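Local coordinates for protein HTH-type transcriptional regulator Rv1985c/MT2039 (Mycobacterium tuberculosis, PDB 3ISP) that binds DNA as a homodimeric LysR-family transcriptional regulator and probably activates expression of the exporter LysE while repressing its own, at the interface of chains A and B. Sequence-based numbering; all coordinates share one arbitrary frame. Chains: chain A/B, HTH-type transcriptional regulator Rv1985c/MT2039.

The interface of chains A and B. Residues chain A 42, 45-46, 49-51; chain B 154, 271-274.
B:Leu273, in the extended loop that follows strand 262-271, lies against the C-terminal end of helix 34-48 and the turn after it, where A:Gly49 takes up a positive phi (86°) before A:Gln50 and A:Val51 run on in extended form. The two methyl branches meet different surfaces: CD1 the backbone from A:Glu45 to A:Gln50, 3.5 Å from the carbonyl O of A:Glu45, and CD2 the side chains of A:Glu45, at CB, and A:Lys42, at the side-chain amine NZ. A:Lys42 thus lies beside the apolar tip, whereas A:Gln46 sits at the base of the leucine side chain, its NE2 near CA. The bent chain of A:Lys42 crosses the leucine obliquely and brings NZ to the carbonyl O of B:Lys272 at 2.9 Å, a hydrogen bond in which the donor sits well above the carbonyl plane. A:Gln46, one helical turn further on, runs antiparallel to the leucine side chain. Bent at chi2, it sets its amide against the chain-B backbone, and OE1 accepts from the backbone N of B:Asp274 at 3.0 Å, approached side-on. NE2 of A:Gln46 is also 3.0 Å from that N, a pair of donors. OE1 lies 3.2 Å from the carbonyl O of B:Asp274, two acceptors that a flip would turn into a possible hydrogen bond, leaving the amide orientation ambiguous at 2.7 Å resolution. Beyond the leucine, A:Val51 places CG2 over one face of the B:Trp271 indole, 3.4 Å from the centroid of the five-membered ring, a CH-pi contact. With CG1 anti to the backbone N (chi1 161°), CG2 is the methyl turned to the indole. OE1 of A:Gln50 is 3.9 Å from CZ3 of B:Trp271, its amide plane inclined 62° to the ring. Together these contacts join the helix-turn-helix region of one subunit, through the C-terminal end of the recognition helix 34-48 and the turn after it, to the regulatory domain of the other. The A-B interface as a whole is not an exact two-fold; in this homodimer they may help set how DNA-binding and regulatory domains are oriented.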
# COMPACT_ATOMS: atom_id res chain seq x y z
N LYS A 42 8.67 -10.92 -25.55
CA LYS A 42 7.46 -11.02 -26.35
C LYS A 42 7.07 -12.46 -26.71
O LYS A 42 5.90 -12.84 -26.60
CB LYS A 42 7.62 -10.23 -27.65
CG LYS A 42 6.73 -9.01 -27.76
CD LYS A 42 5.26 -9.40 -27.77
CE LYS A 42 4.37 -8.17 -27.83
NZ LYS A 42 3.06 -8.38 -27.13
N GLU A 45 5.94 -13.96 -23.65
CA GLU A 45 4.62 -13.41 -23.35
C GLU A 45 3.58 -14.05 -24.25
O GLU A 45 2.47 -14.33 -23.81
CB GLU A 45 4.60 -11.90 -23.55
CG GLU A 45 4.90 -11.11 -22.30
CD GLU A 45 5.28 -9.67 -22.59
OE1 GLU A 45 5.34 -9.30 -23.78
OE2 GLU A 45 5.52 -8.91 -21.62
N GLN A 46 3.96 -14.29 -25.50
CA GLN A 46 3.11 -15.01 -26.45
C GLN A 46 2.83 -16.42 -25.97
O GLN A 46 1.67 -16.81 -25.81
CB GLN A 46 3.78 -15.04 -27.82
CG GLN A 46 3.46 -13.84 -28.69
CD GLN A 46 2.03 -13.86 -29.22
OE1 GLN A 46 1.29 -14.82 -29.00
NE2 GLN A 46 1.65 -12.79 -29.92
N GLY A 49 0.90 -16.25 -22.76
CA GLY A 49 -0.39 -15.62 -23.00
C GLY A 49 -0.66 -14.46 -22.09
O GLY A 49 -1.79 -13.98 -22.02
N GLN A 50 0.38 -13.99 -21.41
CA GLN A 50 0.26 -12.95 -20.39
C GLN A 50 1.33 -11.89 -20.58
O GLN A 50 2.43 -12.16 -21.07
CB GLN A 50 0.44 -13.56 -19.00
CG GLN A 50 -0.46 -14.73 -18.70
CD GLN A 50 -1.72 -14.33 -17.97
OE1 GLN A 50 -1.82 -13.23 -17.40
NE2 GLN A 50 -2.69 -15.23 -17.98
N VAL A 51 1.02 -10.67 -20.20
CA VAL A 51 2.06 -9.68 -20.16
C VAL A 51 2.87 -9.99 -18.90
O VAL A 51 2.27 -10.30 -17.86
CB VAL A 51 1.46 -8.28 -20.17
CG1 VAL A 51 2.45 -7.25 -19.67
CG2 VAL A 51 0.98 -7.95 -21.57
N GLY B 154 2.09 -2.29 -25.84
CA GLY B 154 1.88 -3.72 -25.76
C GLY B 154 0.48 -4.14 -26.11
O GLY B 154 0.10 -5.30 -25.94
N TRP B 271 -4.04 -6.73 -24.79
CA TRP B 271 -2.69 -7.20 -25.06
C TRP B 271 -2.57 -7.72 -26.50
O TRP B 271 -3.41 -8.52 -26.97
CB TRP B 271 -2.26 -8.27 -24.04
CG TRP B 271 -2.32 -7.81 -22.59
CD1 TRP B 271 -2.19 -6.54 -22.14
CD2 TRP B 271 -2.50 -8.64 -21.43
NE1 TRP B 271 -2.30 -6.51 -20.77
CE2 TRP B 271 -2.49 -7.79 -20.31
CE3 TRP B 271 -2.69 -10.02 -21.22
CZ2 TRP B 271 -2.65 -8.26 -19.00
CZ3 TRP B 271 -2.85 -10.49 -19.92
CH2 TRP B 271 -2.83 -9.61 -18.83
N LYS B 272 -1.54 -7.22 -27.19
CA LYS B 272 -1.19 -7.68 -28.53
C LYS B 272 -0.42 -9.00 -28.44
O LYS B 272 0.77 -9.07 -28.72
CB LYS B 272 -0.38 -6.62 -29.29
CG LYS B 272 -0.21 -6.90 -30.79
CD LYS B 272 -0.06 -5.61 -31.61
CE LYS B 272 -0.24 -5.88 -33.13
NZ LYS B 272 -1.45 -6.71 -33.50
N LEU B 273 -1.14 -10.03 -28.02
CA LEU B 273 -0.65 -11.38 -27.95
C LEU B 273 -1.70 -12.21 -28.64
O LEU B 273 -2.88 -11.86 -28.62
CB LEU B 273 -0.56 -11.84 -26.50
CG LEU B 273 0.37 -11.12 -25.53
CD1 LEU B 273 0.20 -11.68 -24.12
CD2 LEU B 273 1.81 -11.24 -26.00
N ASP B 274 -1.28 -13.31 -29.23
CA ASP B 274 -2.23 -14.24 -29.81
C ASP B 274 -2.51 -15.30 -28.77
O ASP B 274 -1.61 -16.04 -28.36
CB ASP B 274 -1.70 -14.85 -31.10
CG ASP B 274 -1.57 -13.82 -32.21
OD1 ASP B 274 -2.11 -12.70 -32.06
OD2 ASP B 274 -0.91 -14.13 -33.23